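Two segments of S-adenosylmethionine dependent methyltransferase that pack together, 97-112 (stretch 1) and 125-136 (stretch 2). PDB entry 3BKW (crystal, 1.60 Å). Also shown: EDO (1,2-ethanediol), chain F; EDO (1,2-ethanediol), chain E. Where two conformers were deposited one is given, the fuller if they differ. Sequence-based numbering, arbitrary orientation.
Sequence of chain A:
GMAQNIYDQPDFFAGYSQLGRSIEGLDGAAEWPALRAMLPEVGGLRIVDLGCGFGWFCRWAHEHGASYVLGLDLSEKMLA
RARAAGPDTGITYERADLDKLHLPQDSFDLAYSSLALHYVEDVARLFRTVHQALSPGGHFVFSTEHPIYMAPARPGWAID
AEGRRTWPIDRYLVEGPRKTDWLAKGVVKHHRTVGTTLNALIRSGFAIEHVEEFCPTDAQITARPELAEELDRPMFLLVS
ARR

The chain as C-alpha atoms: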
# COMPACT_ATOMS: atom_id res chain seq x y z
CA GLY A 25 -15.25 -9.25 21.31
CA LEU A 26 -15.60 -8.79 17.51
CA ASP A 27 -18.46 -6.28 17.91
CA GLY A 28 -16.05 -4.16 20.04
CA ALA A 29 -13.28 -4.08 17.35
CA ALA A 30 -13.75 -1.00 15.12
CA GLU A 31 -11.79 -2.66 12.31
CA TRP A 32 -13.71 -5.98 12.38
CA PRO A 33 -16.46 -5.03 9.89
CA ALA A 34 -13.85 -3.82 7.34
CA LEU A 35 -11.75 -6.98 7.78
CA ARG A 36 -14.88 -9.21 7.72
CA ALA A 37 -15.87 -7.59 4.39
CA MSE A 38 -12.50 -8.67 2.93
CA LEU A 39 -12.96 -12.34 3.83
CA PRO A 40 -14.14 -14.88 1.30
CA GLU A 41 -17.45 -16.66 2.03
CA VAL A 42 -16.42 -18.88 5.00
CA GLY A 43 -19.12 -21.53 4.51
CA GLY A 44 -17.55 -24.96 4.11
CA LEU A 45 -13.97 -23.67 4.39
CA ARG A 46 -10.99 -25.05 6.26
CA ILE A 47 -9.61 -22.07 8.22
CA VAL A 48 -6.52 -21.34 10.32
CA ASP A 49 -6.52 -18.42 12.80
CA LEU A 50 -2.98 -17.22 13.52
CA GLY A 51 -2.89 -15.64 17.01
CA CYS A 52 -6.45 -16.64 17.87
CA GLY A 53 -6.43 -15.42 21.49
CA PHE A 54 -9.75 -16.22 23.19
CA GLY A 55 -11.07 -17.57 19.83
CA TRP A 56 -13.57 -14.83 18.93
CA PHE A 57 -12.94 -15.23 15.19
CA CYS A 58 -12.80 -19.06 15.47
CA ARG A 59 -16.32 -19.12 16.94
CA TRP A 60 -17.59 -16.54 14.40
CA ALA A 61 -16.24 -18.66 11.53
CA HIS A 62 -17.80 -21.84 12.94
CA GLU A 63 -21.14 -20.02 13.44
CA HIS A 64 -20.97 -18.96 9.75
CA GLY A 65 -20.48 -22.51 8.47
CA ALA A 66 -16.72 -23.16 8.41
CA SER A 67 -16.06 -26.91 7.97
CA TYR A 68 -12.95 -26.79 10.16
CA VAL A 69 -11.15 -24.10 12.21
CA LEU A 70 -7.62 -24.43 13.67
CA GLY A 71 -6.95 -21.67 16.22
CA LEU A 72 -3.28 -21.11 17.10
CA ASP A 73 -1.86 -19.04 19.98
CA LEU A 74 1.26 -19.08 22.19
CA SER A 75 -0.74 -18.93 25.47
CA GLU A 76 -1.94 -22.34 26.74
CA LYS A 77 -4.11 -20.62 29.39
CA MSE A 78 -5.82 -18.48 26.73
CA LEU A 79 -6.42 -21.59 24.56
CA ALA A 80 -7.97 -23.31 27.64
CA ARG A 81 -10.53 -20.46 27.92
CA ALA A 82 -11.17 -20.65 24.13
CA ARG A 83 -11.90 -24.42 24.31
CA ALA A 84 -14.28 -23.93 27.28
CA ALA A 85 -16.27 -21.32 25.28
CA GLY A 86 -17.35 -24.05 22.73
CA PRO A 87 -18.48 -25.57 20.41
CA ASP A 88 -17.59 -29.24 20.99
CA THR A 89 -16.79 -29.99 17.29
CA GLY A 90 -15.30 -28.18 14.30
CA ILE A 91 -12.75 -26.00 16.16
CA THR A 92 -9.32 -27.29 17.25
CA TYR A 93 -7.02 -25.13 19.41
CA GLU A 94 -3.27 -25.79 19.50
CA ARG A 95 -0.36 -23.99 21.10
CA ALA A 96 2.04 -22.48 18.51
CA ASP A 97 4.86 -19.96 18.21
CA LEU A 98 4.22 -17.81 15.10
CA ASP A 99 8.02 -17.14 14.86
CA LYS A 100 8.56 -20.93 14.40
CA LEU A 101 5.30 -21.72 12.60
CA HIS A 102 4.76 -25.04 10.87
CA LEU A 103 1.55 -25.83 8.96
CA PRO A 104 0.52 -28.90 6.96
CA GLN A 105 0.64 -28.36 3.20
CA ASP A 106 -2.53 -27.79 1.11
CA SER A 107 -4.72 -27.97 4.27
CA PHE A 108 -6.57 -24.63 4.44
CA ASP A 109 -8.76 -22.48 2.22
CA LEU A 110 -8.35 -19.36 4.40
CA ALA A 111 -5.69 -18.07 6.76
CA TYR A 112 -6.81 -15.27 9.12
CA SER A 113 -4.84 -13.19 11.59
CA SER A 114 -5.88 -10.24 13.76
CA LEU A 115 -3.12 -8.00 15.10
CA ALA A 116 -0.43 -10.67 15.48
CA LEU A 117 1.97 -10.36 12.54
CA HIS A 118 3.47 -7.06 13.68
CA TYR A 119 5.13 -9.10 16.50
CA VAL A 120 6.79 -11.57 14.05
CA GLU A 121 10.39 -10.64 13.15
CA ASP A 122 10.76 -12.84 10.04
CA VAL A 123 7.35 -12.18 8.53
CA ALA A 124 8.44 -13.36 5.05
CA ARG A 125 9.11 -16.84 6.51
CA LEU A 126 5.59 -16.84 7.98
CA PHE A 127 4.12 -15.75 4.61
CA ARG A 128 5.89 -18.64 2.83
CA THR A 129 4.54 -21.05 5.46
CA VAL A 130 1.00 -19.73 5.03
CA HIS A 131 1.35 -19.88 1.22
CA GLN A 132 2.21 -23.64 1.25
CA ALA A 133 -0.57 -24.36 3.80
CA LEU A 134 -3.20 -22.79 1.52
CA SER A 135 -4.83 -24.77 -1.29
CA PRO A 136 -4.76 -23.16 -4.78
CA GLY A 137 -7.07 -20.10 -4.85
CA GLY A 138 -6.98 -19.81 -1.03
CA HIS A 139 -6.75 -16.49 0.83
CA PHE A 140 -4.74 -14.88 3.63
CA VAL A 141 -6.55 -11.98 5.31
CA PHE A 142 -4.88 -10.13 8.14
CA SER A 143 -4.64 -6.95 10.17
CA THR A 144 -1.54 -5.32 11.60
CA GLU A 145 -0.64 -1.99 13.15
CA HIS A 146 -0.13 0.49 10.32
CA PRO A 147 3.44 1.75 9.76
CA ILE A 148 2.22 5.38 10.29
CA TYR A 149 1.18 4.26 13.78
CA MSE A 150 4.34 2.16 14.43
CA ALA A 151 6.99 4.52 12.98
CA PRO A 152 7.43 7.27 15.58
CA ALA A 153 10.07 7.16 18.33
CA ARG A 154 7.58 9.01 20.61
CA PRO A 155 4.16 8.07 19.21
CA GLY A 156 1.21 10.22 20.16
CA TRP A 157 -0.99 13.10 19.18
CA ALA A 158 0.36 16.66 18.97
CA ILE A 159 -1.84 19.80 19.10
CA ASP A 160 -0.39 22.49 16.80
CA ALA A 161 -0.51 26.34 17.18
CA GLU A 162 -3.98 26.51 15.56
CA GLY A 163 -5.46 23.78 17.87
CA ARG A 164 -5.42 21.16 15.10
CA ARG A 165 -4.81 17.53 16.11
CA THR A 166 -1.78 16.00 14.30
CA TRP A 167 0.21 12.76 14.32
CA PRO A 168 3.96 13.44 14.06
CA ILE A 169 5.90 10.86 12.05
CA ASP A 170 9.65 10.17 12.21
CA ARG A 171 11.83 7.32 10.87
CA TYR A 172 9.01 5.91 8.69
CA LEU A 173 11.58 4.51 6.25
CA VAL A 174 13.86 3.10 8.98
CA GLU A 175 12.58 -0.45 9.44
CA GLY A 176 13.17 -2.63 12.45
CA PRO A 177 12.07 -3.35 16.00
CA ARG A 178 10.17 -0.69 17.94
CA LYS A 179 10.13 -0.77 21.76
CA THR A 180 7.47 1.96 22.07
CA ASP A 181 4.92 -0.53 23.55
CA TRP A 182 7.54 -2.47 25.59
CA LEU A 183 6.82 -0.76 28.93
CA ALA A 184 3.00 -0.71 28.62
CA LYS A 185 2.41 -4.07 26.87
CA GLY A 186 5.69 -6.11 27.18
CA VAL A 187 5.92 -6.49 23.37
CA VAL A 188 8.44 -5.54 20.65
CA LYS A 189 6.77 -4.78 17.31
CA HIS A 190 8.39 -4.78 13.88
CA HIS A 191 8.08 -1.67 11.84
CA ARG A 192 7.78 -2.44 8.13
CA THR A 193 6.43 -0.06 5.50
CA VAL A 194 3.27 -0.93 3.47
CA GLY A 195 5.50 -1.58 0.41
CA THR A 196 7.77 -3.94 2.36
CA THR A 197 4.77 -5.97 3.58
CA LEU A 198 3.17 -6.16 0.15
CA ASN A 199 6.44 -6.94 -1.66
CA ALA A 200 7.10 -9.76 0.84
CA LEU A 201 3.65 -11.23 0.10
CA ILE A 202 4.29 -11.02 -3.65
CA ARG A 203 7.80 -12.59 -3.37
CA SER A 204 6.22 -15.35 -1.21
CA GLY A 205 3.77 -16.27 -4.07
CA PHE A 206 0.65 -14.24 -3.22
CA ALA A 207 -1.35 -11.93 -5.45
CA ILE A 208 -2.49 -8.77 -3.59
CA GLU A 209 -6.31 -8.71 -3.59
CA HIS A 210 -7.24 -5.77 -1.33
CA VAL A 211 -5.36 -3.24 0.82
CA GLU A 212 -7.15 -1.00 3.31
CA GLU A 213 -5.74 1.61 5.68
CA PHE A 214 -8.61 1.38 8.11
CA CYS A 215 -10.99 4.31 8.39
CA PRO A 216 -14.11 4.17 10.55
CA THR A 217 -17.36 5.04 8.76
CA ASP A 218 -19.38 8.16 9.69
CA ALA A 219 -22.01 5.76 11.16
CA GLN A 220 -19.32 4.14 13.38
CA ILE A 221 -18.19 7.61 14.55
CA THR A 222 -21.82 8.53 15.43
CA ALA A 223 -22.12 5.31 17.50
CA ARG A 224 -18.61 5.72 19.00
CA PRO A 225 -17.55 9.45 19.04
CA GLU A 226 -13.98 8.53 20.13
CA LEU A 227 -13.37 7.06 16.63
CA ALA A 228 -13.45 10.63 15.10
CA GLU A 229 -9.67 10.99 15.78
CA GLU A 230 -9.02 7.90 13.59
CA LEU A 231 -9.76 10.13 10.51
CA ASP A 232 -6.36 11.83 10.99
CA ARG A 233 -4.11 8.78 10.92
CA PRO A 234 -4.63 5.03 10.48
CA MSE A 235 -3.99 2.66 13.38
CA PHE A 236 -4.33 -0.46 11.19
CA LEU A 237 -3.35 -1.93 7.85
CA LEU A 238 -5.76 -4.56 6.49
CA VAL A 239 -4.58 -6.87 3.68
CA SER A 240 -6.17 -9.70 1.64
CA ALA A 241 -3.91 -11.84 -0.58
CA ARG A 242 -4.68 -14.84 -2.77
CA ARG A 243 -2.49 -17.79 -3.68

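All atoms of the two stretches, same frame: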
# COMPACT_ATOMS: atom_id res chain seq x y z
N ASP A 97 4.01 -21.14 18.21
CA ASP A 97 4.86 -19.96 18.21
C ASP A 97 4.88 -19.49 16.76
O ASP A 97 5.43 -20.18 15.90
CB ASP A 97 6.29 -20.32 18.66
CG ASP A 97 7.23 -19.11 18.73
OD1 ASP A 97 6.88 -17.98 18.31
OD2 ASP A 97 8.37 -19.31 19.21
N LEU A 98 4.28 -18.33 16.49
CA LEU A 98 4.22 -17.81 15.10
C LEU A 98 5.61 -17.51 14.49
O LEU A 98 5.72 -17.47 13.26
CB LEU A 98 3.30 -16.60 14.99
CG LEU A 98 1.82 -16.79 15.34
CD1 LEU A 98 1.09 -15.46 15.08
CD2 LEU A 98 1.14 -17.93 14.59
N ASP A 99 6.63 -17.30 15.33
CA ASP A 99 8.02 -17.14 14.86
C ASP A 99 8.64 -18.45 14.38
O ASP A 99 9.64 -18.41 13.68
CB ASP A 99 8.92 -16.57 15.96
CG ASP A 99 8.59 -15.14 16.30
OD1 ASP A 99 8.50 -14.32 15.37
OD2 ASP A 99 8.48 -14.82 17.50
N LYS A 100 8.08 -19.59 14.78
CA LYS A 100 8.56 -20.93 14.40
C LYS A 100 7.39 -21.76 13.87
O LYS A 100 7.27 -22.95 14.14
CB LYS A 100 9.17 -21.62 15.64
CG LYS A 100 10.25 -20.83 16.37
CD LYS A 100 10.72 -21.60 17.59
N LEU A 101 6.53 -21.11 13.08
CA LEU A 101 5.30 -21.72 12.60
C LEU A 101 5.50 -22.82 11.56
O LEU A 101 6.25 -22.64 10.59
CB LEU A 101 4.39 -20.65 11.98
CG LEU A 101 3.00 -21.04 11.45
CD1 LEU A 101 2.07 -21.47 12.58
CD2 LEU A 101 2.37 -19.91 10.62
N HIS A 102 4.81 -23.93 11.79
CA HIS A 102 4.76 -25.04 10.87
C HIS A 102 3.28 -25.33 10.61
O HIS A 102 2.48 -25.31 11.54
CB HIS A 102 5.52 -26.25 11.42
CG HIS A 102 7.00 -26.01 11.55
ND1 HIS A 102 7.57 -25.52 12.71
CD2 HIS A 102 8.01 -26.15 10.66
CE1 HIS A 102 8.87 -25.39 12.53
NE2 HIS A 102 9.17 -25.77 11.30
N LEU A 103 2.92 -25.53 9.35
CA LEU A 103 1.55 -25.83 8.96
C LEU A 103 1.58 -26.94 7.92
O LEU A 103 2.50 -26.96 7.08
CB LEU A 103 0.84 -24.59 8.38
CG LEU A 103 0.44 -23.44 9.31
CD1 LEU A 103 -0.19 -22.29 8.49
CD2 LEU A 103 -0.53 -23.91 10.39
N PRO A 104 0.59 -27.86 7.97
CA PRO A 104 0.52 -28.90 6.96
C PRO A 104 0.18 -28.30 5.60
O PRO A 104 -0.60 -27.35 5.51
CB PRO A 104 -0.60 -29.81 7.47
CG PRO A 104 -1.43 -28.96 8.29
CD PRO A 104 -0.51 -28.01 8.95
N GLN A 105 0.79 -28.86 4.56
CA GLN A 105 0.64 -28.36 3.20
C GLN A 105 -0.76 -28.60 2.65
O GLN A 105 -1.39 -29.60 3.00
CB GLN A 105 1.65 -29.09 2.29
CG GLN A 105 1.77 -28.56 0.88
CD GLN A 105 2.72 -29.39 0.00
OE1 GLN A 105 3.38 -30.32 0.47
NE2 GLN A 105 2.78 -29.04 -1.28
N ASP A 106 -1.26 -27.64 1.85
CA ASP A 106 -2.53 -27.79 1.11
C ASP A 106 -3.70 -28.20 2.02
O ASP A 106 -4.53 -29.05 1.66
CB ASP A 106 -2.25 -28.83 -0.00
CG ASP A 106 -3.36 -28.97 -1.02
OD1 ASP A 106 -4.10 -28.01 -1.27
OD2 ASP A 106 -3.48 -30.07 -1.61
N SER A 107 -3.75 -27.61 3.22
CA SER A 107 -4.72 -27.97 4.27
C SER A 107 -5.76 -26.93 4.66
O SER A 107 -6.67 -27.24 5.46
CB SER A 107 -3.94 -28.40 5.51
OG SER A 107 -3.27 -29.61 5.23
N PHE A 108 -5.64 -25.71 4.12
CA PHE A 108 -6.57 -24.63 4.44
C PHE A 108 -7.00 -23.85 3.22
O PHE A 108 -6.26 -23.73 2.27
CB PHE A 108 -5.96 -23.69 5.49
CG PHE A 108 -5.62 -24.40 6.75
CD1 PHE A 108 -6.60 -24.63 7.70
CD2 PHE A 108 -4.34 -24.90 6.97
CE1 PHE A 108 -6.31 -25.32 8.87
CE2 PHE A 108 -4.03 -25.58 8.13
CZ PHE A 108 -5.03 -25.80 9.08
N ASP A 109 -8.22 -23.34 3.27
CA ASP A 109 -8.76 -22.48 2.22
C ASP A 109 -8.59 -21.01 2.59
O ASP A 109 -8.61 -20.15 1.71
CB ASP A 109 -10.25 -22.77 2.04
CG ASP A 109 -10.51 -24.20 1.71
OD1 ASP A 109 -10.04 -24.62 0.64
OD2 ASP A 109 -11.15 -24.90 2.53
N LEU A 110 -8.48 -20.72 3.90
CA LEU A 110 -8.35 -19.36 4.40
C LEU A 110 -7.44 -19.33 5.60
O LEU A 110 -7.58 -20.15 6.49
CB LEU A 110 -9.73 -18.82 4.83
CG LEU A 110 -9.83 -17.47 5.57
CD1 LEU A 110 -9.28 -16.34 4.70
CD2 LEU A 110 -11.25 -17.20 6.03
N ALA A 111 -6.50 -18.39 5.61
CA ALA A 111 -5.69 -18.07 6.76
C ALA A 111 -6.10 -16.67 7.22
O ALA A 111 -6.20 -15.75 6.40
CB ALA A 111 -4.20 -18.15 6.46
N TYR A 112 -6.41 -16.53 8.50
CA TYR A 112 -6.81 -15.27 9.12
C TYR A 112 -5.89 -14.93 10.26
O TYR A 112 -5.45 -15.81 10.97
CB TYR A 112 -8.22 -15.40 9.65
CG TYR A 112 -8.76 -14.22 10.45
CD1 TYR A 112 -9.39 -13.15 9.80
CD2 TYR A 112 -8.61 -14.15 11.84
CE1 TYR A 112 -9.90 -12.06 10.53
CE2 TYR A 112 -9.12 -13.06 12.59
CZ TYR A 112 -9.76 -12.03 11.93
OH TYR A 112 -10.26 -10.98 12.70
N ARG A 125 9.11 -15.40 6.20
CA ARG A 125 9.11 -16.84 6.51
C ARG A 125 7.68 -17.30 6.80
O ARG A 125 7.21 -18.31 6.27
CB ARG A 125 10.05 -17.17 7.66
CG ARG A 125 10.10 -18.63 8.07
CD ARG A 125 11.16 -18.84 9.14
NE ARG A 125 11.39 -20.25 9.47
CZ ARG A 125 10.66 -21.00 10.30
NH1 ARG A 125 9.57 -20.53 10.91
NH2 ARG A 125 11.02 -22.28 10.51
N LEU A 126 7.00 -16.55 7.66
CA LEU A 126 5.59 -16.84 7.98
C LEU A 126 4.71 -16.82 6.72
O LEU A 126 3.89 -17.72 6.53
CB LEU A 126 5.07 -15.91 9.09
CG LEU A 126 3.62 -16.12 9.55
CD1 LEU A 126 3.43 -15.75 11.04
CD2 LEU A 126 2.63 -15.34 8.67
N PHE A 127 4.88 -15.82 5.86
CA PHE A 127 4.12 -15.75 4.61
C PHE A 127 4.34 -16.99 3.73
O PHE A 127 3.40 -17.53 3.17
CB PHE A 127 4.50 -14.51 3.77
CG PHE A 127 4.12 -13.17 4.36
CD1 PHE A 127 3.12 -13.02 5.33
CD2 PHE A 127 4.69 -12.01 3.84
CE1 PHE A 127 2.75 -11.76 5.81
CE2 PHE A 127 4.34 -10.74 4.31
CZ PHE A 127 3.36 -10.62 5.27
N ARG A 128 5.59 -17.43 3.61
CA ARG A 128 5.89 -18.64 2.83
C ARG A 128 5.22 -19.88 3.42
O ARG A 128 4.72 -20.73 2.68
CB ARG A 128 7.38 -18.86 2.66
CG ARG A 128 8.04 -17.74 1.87
CD ARG A 128 9.52 -18.00 1.66
NE ARG A 128 10.37 -18.09 2.87
CZ ARG A 128 11.08 -17.10 3.42
NH1 ARG A 128 11.06 -15.88 2.92
NH2 ARG A 128 11.84 -17.35 4.49
N THR A 129 5.19 -19.95 4.74
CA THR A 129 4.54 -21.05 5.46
C THR A 129 3.04 -21.05 5.21
O THR A 129 2.45 -22.10 4.92
CB THR A 129 4.89 -20.99 6.95
OG1 THR A 129 6.30 -21.23 7.08
CG2 THR A 129 4.16 -22.04 7.77
N VAL A 130 2.43 -19.87 5.31
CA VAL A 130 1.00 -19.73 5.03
C VAL A 130 0.71 -20.07 3.57
O VAL A 130 -0.25 -20.79 3.28
CB VAL A 130 0.47 -18.34 5.46
CG1 VAL A 130 -0.99 -18.12 4.99
CG2 VAL A 130 0.56 -18.18 6.98
N HIS A 131 1.56 -19.60 2.65
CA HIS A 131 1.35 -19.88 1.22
C HIS A 131 1.27 -21.39 0.95
O HIS A 131 0.33 -21.85 0.31
CB HIS A 131 2.43 -19.21 0.36
CG HIS A 131 2.25 -19.41 -1.11
ND1 HIS A 131 2.75 -20.51 -1.78
CD2 HIS A 131 1.64 -18.65 -2.04
CE1 HIS A 131 2.45 -20.41 -3.06
NE2 HIS A 131 1.78 -19.29 -3.25
N GLN A 132 2.22 -22.17 1.48
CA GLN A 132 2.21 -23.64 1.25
C GLN A 132 1.05 -24.37 1.94
O GLN A 132 0.62 -25.43 1.47
CB GLN A 132 3.57 -24.29 1.55
CG GLN A 132 4.06 -24.26 2.98
CD GLN A 132 3.47 -25.35 3.87
OE1 GLN A 132 3.50 -26.54 3.52
NE2 GLN A 132 2.98 -24.96 5.04
N ALA A 133 0.57 -23.81 3.06
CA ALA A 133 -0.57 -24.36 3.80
C ALA A 133 -1.89 -24.15 3.09
O ALA A 133 -2.84 -24.90 3.32
CB ALA A 133 -0.63 -23.74 5.22
N LEU A 134 -1.97 -23.12 2.24
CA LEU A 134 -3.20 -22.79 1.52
C LEU A 134 -3.33 -23.60 0.24
O LEU A 134 -2.34 -23.82 -0.48
CB LEU A 134 -3.26 -21.30 1.18
CG LEU A 134 -3.53 -20.33 2.34
CD1 LEU A 134 -3.25 -18.88 1.95
CD2 LEU A 134 -4.94 -20.51 2.85
N SER A 135 -4.55 -24.07 -0.03
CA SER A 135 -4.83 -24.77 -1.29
C SER A 135 -4.93 -23.72 -2.39
O SER A 135 -5.20 -22.55 -2.10
CB SER A 135 -6.11 -25.58 -1.18
OG SER A 135 -5.92 -26.61 -0.25
N PRO A 136 -4.69 -24.11 -3.67
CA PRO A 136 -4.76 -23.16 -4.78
C PRO A 136 -6.05 -22.34 -4.75
O PRO A 136 -7.12 -22.91 -4.50
CB PRO A 136 -4.67 -24.07 -6.01
CG PRO A 136 -3.86 -25.20 -5.54
CD PRO A 136 -4.34 -25.46 -4.16
C1 EDO F . -9.24 -22.38 -1.76
O1 EDO F . -9.38 -23.80 -1.71
C2 EDO F . -10.51 -21.78 -2.36
O2 EDO F . -11.59 -21.82 -1.40
C1 EDO E . 13.84 -13.75 5.17
O1 EDO E . 12.63 -14.50 5.31
C2 EDO E . 14.55 -14.17 3.89
O2 EDO E . 13.72 -14.02 2.72
O HOH W 1 7.09 -18.22 11.13
O HOH W 2 7.21 -23.68 8.14
O HOH W 3 7.10 -20.28 9.48
O HOH W 4 1.16 -26.11 -1.04
O HOH W 5 -1.40 -26.01 -1.72

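Stretch 2 is a helix through Ala133 that runs into a short strand, and the loop of stretch 1 follows its flank. The two stretches join as parallel strands where Phe108 pairs with Leu134. Ser135 N donates to Phe108 O (2.9 Å). Ala133 O, freed at the end of the helix, accepts from both Ser107 N (2.9 Å) and Phe108 N (3.0 Å). Gln132 O takes Asp106 N (2.9 Å).

Gln132 has chi1 and chi2 both p. This folds the side chain back, so that NE2 donates to Thr129 O in its own helix (2.9 Å) and to Leu103 O across the contact (2.9 Å). Asp106 is t at chi1. Its CA-to-CB bond points away, yet its end returns, and OD1 accepts from Ser135 OG, an m rotamer, at 2.5 Å.

The apolar core is close-packed. Leu103 CB meets Ala133 CB at 3.6 Å, and Ala111 CB meets Val130 CG1 at 3.5 Å. Leu101 (t, p) points toward the helix and sets CD2 4.1 Å from Leu126 CG. Leu126 has an off-rotamer chi2 of 149°; its CD1 lies 4.0 Å from Leu98 CB.

Thr129 is m. Its CG2 packs 3.6 Å from Leu101 O, while two waters link its OG1 to that same carbonyl. Extended Arg125 lies along the loop, with NH1 3.7 Å from Lys100 CA.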